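Local coordinates for protein MS5a (Brassica napus, PDB 6L77) that is of undefined molecular function but is linked to meiosis and, through cystatin-like folds, probably enhances papain activity in a non-canonical way, at residues Val13-Ala18 / Tyr52-Leu56; Thr19-His23 / Trp138-Tyr142; His23-Leu28 / Leu180-Arg184; Val186-Tyr192 / His204-Arg210. All coordinates share one frame. Residue numbers count along the deposited sequence, not the author numbering.

Contact 1. Residues Val13-Ala18 / Tyr52-Leu56; sequences VVKLYA and YNITL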
# COMPACT_ATOMS: atom_id res chain seq x y z
N VAL A 13 2.85 12.69 -0.15
CA VAL A 13 2.86 11.68 0.91
C VAL A 13 1.55 11.71 1.69
O VAL A 13 1.03 10.67 2.10
CB VAL A 13 4.09 11.86 1.84
CG1 VAL A 13 4.04 13.17 2.62
CG2 VAL A 13 4.20 10.69 2.81
N VAL A 14 0.98 12.91 1.88
CA VAL A 14 -0.28 13.01 2.61
C VAL A 14 -1.41 12.39 1.80
O VAL A 14 -2.27 11.69 2.35
CB VAL A 14 -0.57 14.48 2.97
CG1 VAL A 14 -1.92 14.61 3.62
CG2 VAL A 14 0.51 15.01 3.91
N LYS A 15 -1.45 12.66 0.50
CA LYS A 15 -2.47 12.04 -0.34
C LYS A 15 -2.34 10.52 -0.31
O LYS A 15 -3.34 9.81 -0.20
CB LYS A 15 -2.37 12.56 -1.77
CG LYS A 15 -3.40 11.95 -2.69
CD LYS A 15 -3.27 12.48 -4.11
CE LYS A 15 -4.10 11.65 -5.08
NZ LYS A 15 -3.92 12.14 -6.47
N LEU A 16 -1.10 10.01 -0.37
CA LEU A 16 -0.91 8.56 -0.35
C LEU A 16 -1.35 7.97 0.99
O LEU A 16 -2.03 6.94 1.03
CB LEU A 16 0.55 8.22 -0.66
CG LEU A 16 1.02 8.51 -2.09
CD1 LEU A 16 2.54 8.34 -2.22
CD2 LEU A 16 0.31 7.62 -3.09
N TYR A 17 -1.00 8.62 2.11
CA TYR A 17 -1.43 8.09 3.40
C TYR A 17 -2.94 8.20 3.58
O TYR A 17 -3.55 7.32 4.20
CB TYR A 17 -0.70 8.81 4.55
CG TYR A 17 0.74 8.37 4.67
CD1 TYR A 17 1.15 7.17 4.11
CD2 TYR A 17 1.68 9.14 5.34
CE1 TYR A 17 2.48 6.74 4.21
CE2 TYR A 17 3.02 8.71 5.45
CZ TYR A 17 3.40 7.52 4.87
OH TYR A 17 4.70 7.07 4.96
N ALA A 18 -3.55 9.27 3.07
CA ALA A 18 -5.01 9.32 3.07
C ALA A 18 -5.61 8.14 2.30
O ALA A 18 -6.61 7.54 2.72
CB ALA A 18 -5.50 10.63 2.47
N TYR A 52 1.47 11.41 11.07
CA TYR A 52 0.53 12.22 10.31
C TYR A 52 -0.86 11.95 10.86
O TYR A 52 -1.26 10.80 11.00
CB TYR A 52 0.56 11.87 8.82
CG TYR A 52 1.77 12.41 8.08
CD1 TYR A 52 2.95 11.68 8.04
CD2 TYR A 52 1.73 13.64 7.45
CE1 TYR A 52 4.06 12.17 7.38
CE2 TYR A 52 2.83 14.14 6.78
CZ TYR A 52 3.99 13.40 6.74
OH TYR A 52 5.08 13.91 6.08
N ASN A 53 -1.57 13.01 11.21
CA ASN A 53 -2.99 12.93 11.57
C ASN A 53 -3.70 13.73 10.50
O ASN A 53 -3.60 14.96 10.47
CB ASN A 53 -3.23 13.49 12.97
CG ASN A 53 -4.72 13.65 13.31
OD1 ASN A 53 -5.60 13.09 12.66
ND2 ASN A 53 -5.00 14.45 14.34
N ILE A 54 -4.39 13.03 9.60
CA ILE A 54 -4.93 13.61 8.38
C ILE A 54 -6.45 13.63 8.48
O ILE A 54 -7.07 12.61 8.80
CB ILE A 54 -4.49 12.81 7.14
CG1 ILE A 54 -2.97 12.74 7.06
CG2 ILE A 54 -5.09 13.41 5.85
CD1 ILE A 54 -2.48 11.63 6.10
N THR A 55 -7.03 14.79 8.21
CA THR A 55 -8.48 14.93 8.10
C THR A 55 -8.81 15.08 6.62
O THR A 55 -8.34 16.02 5.97
CB THR A 55 -8.97 16.13 8.90
OG1 THR A 55 -8.56 15.99 10.27
CG2 THR A 55 -10.49 16.26 8.81
N LEU A 56 -9.60 14.15 6.09
CA LEU A 56 -9.89 14.15 4.67
C LEU A 56 -11.39 14.03 4.46
O LEU A 56 -12.13 13.63 5.37
CB LEU A 56 -9.17 13.01 3.94
CG LEU A 56 -9.48 11.62 4.52
CD1 LEU A 56 -9.99 10.71 3.43
CD2 LEU A 56 -8.28 11.00 5.24

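Contact 2. Residues Thr19-His23 / Trp138-Tyr142; sequences TVGLH and WIRLY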
# COMPACT_ATOMS: atom_id res chain seq x y z
N THR A 19 -5.02 7.80 1.17
CA THR A 19 -5.54 6.70 0.37
C THR A 19 -5.30 5.36 1.06
O THR A 19 -6.13 4.45 0.97
CB THR A 19 -4.90 6.74 -1.01
OG1 THR A 19 -5.10 8.05 -1.56
CG2 THR A 19 -5.50 5.69 -1.94
N VAL A 20 -4.18 5.23 1.77
CA VAL A 20 -3.95 4.04 2.59
C VAL A 20 -5.04 3.91 3.65
O VAL A 20 -5.55 2.81 3.90
CB VAL A 20 -2.55 4.09 3.23
CG1 VAL A 20 -2.42 2.99 4.31
CG2 VAL A 20 -1.49 3.92 2.17
N GLY A 21 -5.39 5.02 4.31
CA GLY A 21 -6.45 4.96 5.30
C GLY A 21 -7.77 4.52 4.70
O GLY A 21 -8.50 3.73 5.29
N LEU A 22 -8.12 5.06 3.52
CA LEU A 22 -9.35 4.63 2.87
C LEU A 22 -9.28 3.16 2.48
O LEU A 22 -10.29 2.45 2.55
CB LEU A 22 -9.62 5.50 1.65
CG LEU A 22 -10.02 6.94 1.99
CD1 LEU A 22 -10.13 7.72 0.73
CD2 LEU A 22 -11.35 6.95 2.73
N HIS A 23 -8.09 2.70 2.07
CA HIS A 23 -7.87 1.28 1.76
C HIS A 23 -8.16 0.40 2.98
O HIS A 23 -8.85 -0.62 2.87
CB HIS A 23 -6.41 1.13 1.28
CG HIS A 23 -5.85 -0.26 1.35
ND1 HIS A 23 -6.48 -1.37 0.84
CD2 HIS A 23 -4.65 -0.69 1.83
CE1 HIS A 23 -5.72 -2.44 1.02
NE2 HIS A 23 -4.60 -2.05 1.62
N TRP A 138 -5.58 -1.73 -4.58
CA TRP A 138 -4.55 -1.61 -3.55
C TRP A 138 -3.20 -2.11 -4.05
O TRP A 138 -2.17 -1.70 -3.52
CB TRP A 138 -4.96 -2.34 -2.27
CG TRP A 138 -5.11 -3.85 -2.37
CD1 TRP A 138 -6.27 -4.56 -2.53
CD2 TRP A 138 -4.05 -4.82 -2.29
NE1 TRP A 138 -6.00 -5.91 -2.54
CE2 TRP A 138 -4.65 -6.09 -2.40
CE3 TRP A 138 -2.67 -4.74 -2.11
CZ2 TRP A 138 -3.90 -7.28 -2.36
CZ3 TRP A 138 -1.93 -5.90 -2.08
CH2 TRP A 138 -2.54 -7.16 -2.20
N ILE A 139 -3.18 -2.99 -5.04
CA ILE A 139 -1.91 -3.42 -5.62
C ILE A 139 -1.22 -2.23 -6.28
O ILE A 139 -0.05 -1.95 -6.02
CB ILE A 139 -2.15 -4.58 -6.61
CG1 ILE A 139 -2.63 -5.80 -5.83
CG2 ILE A 139 -0.89 -4.89 -7.42
CD1 ILE A 139 -3.08 -6.95 -6.74
N ARG A 140 -1.97 -1.47 -7.10
CA ARG A 140 -1.41 -0.26 -7.69
C ARG A 140 -0.99 0.74 -6.62
O ARG A 140 0.06 1.39 -6.74
CB ARG A 140 -2.40 0.39 -8.65
CG ARG A 140 -1.96 1.81 -9.10
CD ARG A 140 -2.79 2.34 -10.25
NE ARG A 140 -4.22 2.21 -10.01
CZ ARG A 140 -4.95 3.09 -9.34
NH1 ARG A 140 -4.38 4.18 -8.83
NH2 ARG A 140 -6.26 2.89 -9.18
N LEU A 141 -1.80 0.88 -5.56
CA LEU A 141 -1.43 1.76 -4.45
C LEU A 141 -0.07 1.39 -3.87
O LEU A 141 0.78 2.27 -3.64
CB LEU A 141 -2.51 1.69 -3.37
CG LEU A 141 -2.20 2.50 -2.09
CD1 LEU A 141 -2.01 3.97 -2.42
CD2 LEU A 141 -3.32 2.33 -1.10
N TYR A 142 0.17 0.10 -3.60
CA TYR A 142 1.44 -0.27 -2.98
C TYR A 142 2.59 -0.02 -3.93
O TYR A 142 3.67 0.43 -3.51
CB TYR A 142 1.43 -1.73 -2.52
CG TYR A 142 0.48 -2.10 -1.38
CD1 TYR A 142 -0.51 -1.22 -0.93
CD2 TYR A 142 0.57 -3.34 -0.76
CE1 TYR A 142 -1.39 -1.58 0.11
CE2 TYR A 142 -0.29 -3.71 0.27
CZ TYR A 142 -1.27 -2.83 0.69
OH TYR A 142 -2.12 -3.20 1.70

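Contact 3. Residues His23-Leu28 / Leu180-Arg184; sequences HRYNML and LKSLR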
# COMPACT_ATOMS: atom_id res chain seq x y z
N HIS A 23 -8.09 2.70 2.07
CA HIS A 23 -7.87 1.28 1.76
C HIS A 23 -8.16 0.40 2.98
O HIS A 23 -8.85 -0.62 2.87
CB HIS A 23 -6.41 1.13 1.28
CG HIS A 23 -5.85 -0.26 1.35
ND1 HIS A 23 -6.48 -1.37 0.84
CD2 HIS A 23 -4.65 -0.69 1.83
CE1 HIS A 23 -5.72 -2.44 1.02
NE2 HIS A 23 -4.60 -2.05 1.62
N ARG A 24 -7.63 0.76 4.14
CA ARG A 24 -7.86 -0.03 5.34
C ARG A 24 -9.34 -0.08 5.68
O ARG A 24 -9.91 -1.16 5.89
CB ARG A 24 -7.05 0.55 6.51
CG ARG A 24 -7.34 -0.08 7.88
CD ARG A 24 -6.39 0.43 8.95
NE ARG A 24 -6.63 -0.21 10.25
CZ ARG A 24 -7.44 0.28 11.18
NH1 ARG A 24 -8.08 1.42 10.98
NH2 ARG A 24 -7.60 -0.36 12.33
N TYR A 25 -10.00 1.08 5.68
CA TYR A 25 -11.43 1.14 5.98
C TYR A 25 -12.25 0.35 4.96
O TYR A 25 -13.09 -0.47 5.33
CB TYR A 25 -11.90 2.60 6.00
CG TYR A 25 -13.34 2.76 6.40
CD1 TYR A 25 -13.71 2.79 7.74
CD2 TYR A 25 -14.33 2.88 5.43
CE1 TYR A 25 -15.04 2.94 8.11
CE2 TYR A 25 -15.66 3.02 5.80
CZ TYR A 25 -16.00 3.05 7.14
OH TYR A 25 -17.32 3.20 7.51
N ASN A 26 -12.03 0.61 3.68
CA ASN A 26 -12.83 -0.04 2.64
C ASN A 26 -12.70 -1.55 2.71
O ASN A 26 -13.68 -2.28 2.49
CB ASN A 26 -12.41 0.43 1.25
CG ASN A 26 -12.94 1.81 0.92
OD1 ASN A 26 -13.99 2.22 1.42
ND2 ASN A 26 -12.22 2.52 0.06
N MSE A 27 -11.51 -2.05 3.00
CA MSE A 27 -11.30 -3.49 3.02
C MSE A 27 -11.97 -4.11 4.22
O MSE A 27 -12.54 -5.19 4.13
CB MSE A 27 -9.81 -3.81 3.01
CG MSE A 27 -9.13 -3.35 1.74
SE MSE A 27 -8.99 -4.81 0.45
CE MSE A 27 -7.86 -5.90 1.59
N LEU A 28 -11.92 -3.43 5.36
CA LEU A 28 -12.52 -3.97 6.57
C LEU A 28 -14.04 -3.87 6.53
O LEU A 28 -14.73 -4.74 7.08
CB LEU A 28 -11.98 -3.22 7.78
CG LEU A 28 -10.56 -3.57 8.18
CD1 LEU A 28 -10.03 -2.58 9.20
CD2 LEU A 28 -10.52 -4.98 8.72
N LEU A 180 -7.02 -11.42 -2.32
CA LEU A 180 -7.22 -10.11 -2.93
C LEU A 180 -8.17 -9.20 -2.15
O LEU A 180 -8.01 -7.98 -2.20
CB LEU A 180 -7.76 -10.28 -4.35
CG LEU A 180 -6.76 -10.86 -5.34
CD1 LEU A 180 -7.48 -11.56 -6.51
CD2 LEU A 180 -5.87 -9.72 -5.85
N LYS A 181 -9.16 -9.77 -1.45
CA LYS A 181 -10.25 -8.96 -0.91
C LYS A 181 -10.27 -8.84 0.61
O LYS A 181 -10.98 -7.98 1.12
CB LYS A 181 -11.61 -9.53 -1.37
CG LYS A 181 -11.88 -9.44 -2.87
CD LYS A 181 -13.29 -9.92 -3.20
CE LYS A 181 -13.46 -10.20 -4.69
NZ LYS A 181 -13.38 -8.97 -5.52
N SER A 182 -9.55 -9.68 1.34
CA SER A 182 -9.57 -9.60 2.79
C SER A 182 -8.29 -8.95 3.30
O SER A 182 -7.21 -9.16 2.75
CB SER A 182 -9.72 -10.98 3.43
OG SER A 182 -8.49 -11.66 3.46
N LEU A 183 -8.42 -8.18 4.38
CA LEU A 183 -7.29 -7.46 4.97
C LEU A 183 -6.51 -8.42 5.87
O LEU A 183 -6.65 -8.44 7.09
CB LEU A 183 -7.77 -6.23 5.72
CG LEU A 183 -6.64 -5.28 6.11
CD1 LEU A 183 -6.04 -4.72 4.84
CD2 LEU A 183 -7.19 -4.17 7.01
N ARG A 184 -5.68 -9.24 5.24
CA ARG A 184 -4.88 -10.24 5.92
C ARG A 184 -3.40 -10.04 5.59
O ARG A 184 -3.05 -9.27 4.69
CB ARG A 184 -5.33 -11.66 5.52
CG ARG A 184 -5.33 -11.90 4.01
CD ARG A 184 -4.91 -13.34 3.64
NE ARG A 184 -3.56 -13.63 4.12
CZ ARG A 184 -3.23 -14.67 4.90
NH1 ARG A 184 -1.97 -14.81 5.29
NH2 ARG A 184 -4.16 -15.55 5.27
O HOH W 1 -11.08 -7.66 5.28
O HOH W 2 -13.28 -6.21 1.77

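Contact 4. Residues Val186-Tyr192 / His204-Arg210; sequences VLVYIRY and HIAIVRR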
# COMPACT_ATOMS: atom_id res chain seq x y z
N VAL A 186 -0.05 -10.33 3.87
CA VAL A 186 0.38 -10.70 2.52
C VAL A 186 1.79 -10.18 2.28
O VAL A 186 2.23 -9.19 2.88
CB VAL A 186 -0.56 -10.17 1.41
CG1 VAL A 186 -1.94 -10.87 1.44
CG2 VAL A 186 -0.71 -8.66 1.52
N LEU A 187 2.49 -10.86 1.37
CA LEU A 187 3.77 -10.41 0.84
C LEU A 187 3.57 -10.23 -0.66
O LEU A 187 3.21 -11.18 -1.36
CB LEU A 187 4.87 -11.43 1.15
CG LEU A 187 6.33 -11.14 0.88
CD1 LEU A 187 6.79 -9.95 1.68
CD2 LEU A 187 7.18 -12.35 1.22
N VAL A 188 3.78 -9.00 -1.16
CA VAL A 188 3.41 -8.64 -2.53
C VAL A 188 4.67 -8.34 -3.32
O VAL A 188 5.49 -7.52 -2.90
CB VAL A 188 2.45 -7.44 -2.56
CG1 VAL A 188 1.90 -7.27 -3.96
CG2 VAL A 188 1.32 -7.63 -1.55
N TYR A 189 4.81 -8.98 -4.49
CA TYR A 189 5.90 -8.71 -5.43
C TYR A 189 5.29 -8.08 -6.67
O TYR A 189 4.41 -8.68 -7.30
CB TYR A 189 6.62 -10.00 -5.81
CG TYR A 189 7.15 -10.82 -4.66
CD1 TYR A 189 6.34 -11.75 -4.00
CD2 TYR A 189 8.47 -10.70 -4.23
CE1 TYR A 189 6.83 -12.52 -2.96
CE2 TYR A 189 8.96 -11.46 -3.18
CZ TYR A 189 8.14 -12.37 -2.56
OH TYR A 189 8.63 -13.13 -1.53
N ILE A 190 5.76 -6.90 -7.03
CA ILE A 190 5.19 -6.15 -8.14
C ILE A 190 6.29 -5.84 -9.14
O ILE A 190 7.25 -5.14 -8.81
CB ILE A 190 4.50 -4.86 -7.68
CG1 ILE A 190 3.49 -5.19 -6.58
CG2 ILE A 190 3.84 -4.17 -8.89
CD1 ILE A 190 2.82 -3.97 -5.94
N ARG A 191 6.14 -6.34 -10.36
CA ARG A 191 7.03 -6.04 -11.46
C ARG A 191 6.36 -4.98 -12.33
O ARG A 191 5.26 -5.22 -12.84
CB ARG A 191 7.34 -7.31 -12.26
CG ARG A 191 8.07 -7.08 -13.58
CD ARG A 191 9.55 -6.77 -13.41
NE ARG A 191 10.16 -6.60 -14.72
CZ ARG A 191 10.09 -5.48 -15.44
NH1 ARG A 191 10.64 -5.44 -16.64
NH2 ARG A 191 9.48 -4.41 -14.96
N TYR A 192 6.99 -3.81 -12.47
CA TYR A 192 6.34 -2.75 -13.23
C TYR A 192 7.37 -1.93 -14.00
O TYR A 192 8.54 -1.85 -13.62
CB TYR A 192 5.50 -1.84 -12.31
CG TYR A 192 6.28 -1.01 -11.30
CD1 TYR A 192 6.69 -1.56 -10.08
CD2 TYR A 192 6.57 0.33 -11.54
CE1 TYR A 192 7.38 -0.79 -9.13
CE2 TYR A 192 7.26 1.10 -10.61
CZ TYR A 192 7.65 0.53 -9.40
OH TYR A 192 8.35 1.30 -8.47
N HIS A 204 11.27 -1.90 -12.85
CA HIS A 204 11.23 -1.89 -11.40
C HIS A 204 10.63 -3.18 -10.85
O HIS A 204 9.76 -3.80 -11.47
CB HIS A 204 10.37 -0.73 -10.85
CG HIS A 204 10.86 0.63 -11.22
ND1 HIS A 204 11.83 1.30 -10.50
CD2 HIS A 204 10.48 1.48 -12.21
CE1 HIS A 204 12.03 2.49 -11.04
NE2 HIS A 204 11.22 2.62 -12.08
N ILE A 205 11.09 -3.56 -9.66
CA ILE A 205 10.41 -4.54 -8.81
C ILE A 205 10.24 -3.92 -7.43
O ILE A 205 11.19 -3.36 -6.87
CB ILE A 205 11.19 -5.86 -8.71
CG1 ILE A 205 11.19 -6.59 -10.06
CG2 ILE A 205 10.62 -6.75 -7.60
CD1 ILE A 205 12.11 -7.80 -10.11
N ALA A 206 9.02 -4.00 -6.88
CA ALA A 206 8.75 -3.62 -5.50
C ALA A 206 8.37 -4.86 -4.71
O ALA A 206 7.68 -5.75 -5.22
CB ALA A 206 7.64 -2.57 -5.42
N ILE A 207 8.82 -4.92 -3.46
CA ILE A 207 8.48 -6.01 -2.55
C ILE A 207 7.91 -5.37 -1.30
O ILE A 207 8.57 -4.54 -0.67
CB ILE A 207 9.69 -6.89 -2.22
CG1 ILE A 207 10.27 -7.50 -3.50
CG2 ILE A 207 9.30 -7.98 -1.23
CD1 ILE A 207 11.55 -8.31 -3.29
N VAL A 208 6.68 -5.73 -0.93
CA VAL A 208 5.99 -5.08 0.19
C VAL A 208 5.33 -6.13 1.06
O VAL A 208 4.53 -6.94 0.56
CB VAL A 208 4.93 -4.07 -0.29
CG1 VAL A 208 4.26 -3.42 0.94
CG2 VAL A 208 5.53 -3.01 -1.19
N ARG A 209 5.63 -6.11 2.36
CA ARG A 209 4.91 -6.96 3.31
C ARG A 209 3.85 -6.14 4.02
O ARG A 209 4.14 -5.10 4.62
CB ARG A 209 5.85 -7.59 4.33
CG ARG A 209 5.10 -8.57 5.23
CD ARG A 209 5.96 -9.12 6.35
NE ARG A 209 7.05 -9.95 5.85
CZ ARG A 209 8.33 -9.62 5.88
NH1 ARG A 209 8.72 -8.46 6.42
NH2 ARG A 209 9.25 -10.46 5.40
N ARG A 210 2.61 -6.61 3.95
CA ARG A 210 1.51 -6.08 4.75
C ARG A 210 1.27 -7.02 5.93
O ARG A 210 0.96 -8.20 5.74
CB ARG A 210 0.23 -5.95 3.92
CG ARG A 210 -0.95 -5.38 4.72
CD ARG A 210 -2.27 -6.05 4.32
NE ARG A 210 -2.66 -5.71 2.95
CZ ARG A 210 -3.47 -6.44 2.19
NH1 ARG A 210 -3.98 -7.58 2.65
NH2 ARG A 210 -3.77 -6.03 0.96

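Contact 1. Residues Val13-Ala18 / Tyr52-Leu56
This is the helix-on-sheet packing of a cystatin-like fold: the early part of helix 12-29 lies across the antiparallel sheet, here over strand 49-60. The axes of 13-18 and 52-56 approach to 9.4 Å at an angle of 75°, so the helix passes steeply over the strand, and the backbones come nearest at Ala18 and Ile54, whose CA atoms are 6.8 Å apart. Tyr52, Ile54 and Leu56 sit on the strand face turned to the helix.

The aliphatic contacts are spread along the helix. Ile54 fits in the middle, its CD1 3.9 Å from CG1 of Val14 and 3.7 Å from CB of Tyr17. Further along, Ala18 CB meets Leu56 CD2 at 3.9 Å, and its small side chain lets the leucine close in.

Aromatic contacts fill the other end. Tyr17 turns its ring edge toward the face of Tyr52 in an offset edge-to-face pair, centroids 5.7 Å apart and planes at 64°. The polar end of Tyr17 is satisfied by Gln75 on strand 65-75, while its ring also meets Phe83. Two valines complete the packing around Tyr52: Val14 CG2 lies 3.8 Å from its CE2, and Val13 CG1 lies 3.7 Å from its OH.

Contact 2. Residues Thr19-His23 / Trp138-Tyr142
A buried aromatic cluster, His23, Trp138 and Tyr142, joins the two long helices of the chain where they run side by side. The short segments are roughly antiparallel, at 149°, with axes 11.1 Å apart. At that spacing the backbones stay well separated, and large side chains have to bridge the gap. His23 does most of this from its side. Its NE2 and the OH of Tyr142 form a hydrogen bond of 2.7 Å at the imidazole edge, near its plane, and either group could be the donor. Over one face of the same imidazole sits Trp138 CB, 3.8 Å from the ring centroid, a CH-pi contact. The indole itself leads off to other partners: NE1 bonds to the carbonyl of Leu180, and its rings take a cation-pi contact from Arg210, which also hydrogen-bonds Tyr142 OH.

Leu141 supplies the apolar half. Its CD1 is 3.9 Å from Thr19 CG2, and its CD2 is 4.1 Å both from Val20 CG2 and from His23 CB, so the leucine reaches into the space between successive turns of the partner helix.

Both helices rest on the sheet as well as on each other. Val20 packs on Phe83 and Cys85 of strand 82-88, whereas Trp138 and Ile139 lean on Val188 and Ile190 of strand 186-195.

Contact 3. Residues His23-Leu28 / Leu180-Arg184
Met27, a selenomethionine in this crystal, folds its side chain to meet the turn that follows helix 176-181. With chi1 and chi3 near -60° and chi2 at -96°, between the usual wells, it brings CE to 3.5 Å from Ser182 O, 3.6 Å from Leu183 N and 3.9 Å from Leu183 CD1. Leu183 is the centre of an inverse gamma turn, closed by a weak bond from Arg184 N to Ser182 O, and it points back at the helix. Its t,p rotamer sets CD2 3.6 Å from Leu28 CG and 4.2 Å from Arg24 CG. Arg24 stays extended, and its guanidinium goes on to His217 and Ser88.

Two waters bridge the backbones. One joins Met27 O (3.1 Å) to Leu183 N (2.9 Å); the other donates to Met27 O at 2.7 Å and Lys181 O at 3.0 Å. The helix thus offers mostly apolar groups to leucine methyls and the turn's polar backbone, which Met27 O reaches through solvent.

Contact 4. Residues Val186-Tyr192 / His204-Arg210
Ile190, Ala206, Val188 and Val208 form the apolar middle of this strand pair, on the face covered by helix 138-150, where Ser146 touches both Ala206 and Val208. Ile190 CB and Ala206 CB are 4.5 Å apart, and the small alanine also takes Tyr192 CE1 at 4.1 Å. The other face has its own apolar row: Tyr189 CD2 packs on Ile207 CG1 at 3.7 Å, and Leu187 CD1 reaches Arg209 CB at the same distance. Pro109 covers Leu187 and Tyr189 there.

Eight backbone hydrogen bonds tie the strands, N to O in both directions within Val186-Arg210, Val188-Val208, Ile190-Ala206 and Tyr192-His204. CA-H groups of the non-hydrogen-bonded pairs approach carbonyls of these, closest at Ile205 CA to Ile190 O, 3.2 Å.

At the aromatic end His204 CB sits over the Tyr192 ring, 3.5 Å from its centroid, in a CH-pi contact. Polar groups lie outermost: Gln194 takes up the imidazole NE2, and Val186 CG2 covers the guanidinium of Arg210, 3.6 Å from its CZ, which hydrogen-bonds Arg184 O and Tyr142 OH. Arg191 pairs with Asp193; Arg209 forms a salt bridge with Asp104 and hydrogen-bonds the carbonyl of Asp107. Consecutive strands 186-195 and 201-212, joined by a short connection and paired antiparallel in regular register, form a beta hairpin, two neighbouring inner strands of the cystatin-like sheet.

How the contacts relate
Helix 12-29 carries three of the contacts in turn: contact 1 sets its start on the sheet, contact 2 its middle against helix 138-150, and contact 3 its later turns against the end of helix 176-181 and the turn after it. Contacts 1, 2 and 4 are buried; contact 3 is partly open and alone uses bridging waters. Side-chain packing dominates contact 1, one hydrogen bond joins the aromatic cluster of contact 2, and backbone bonding rules contact 4. Contacts 1 and 4 sit on opposite sides of the chain's centre, their centres about 22 Å apart, on one shared sheet. Arg210 of contact 4 reaches both Tyr142 of contact 2 and Arg184 of contact 3.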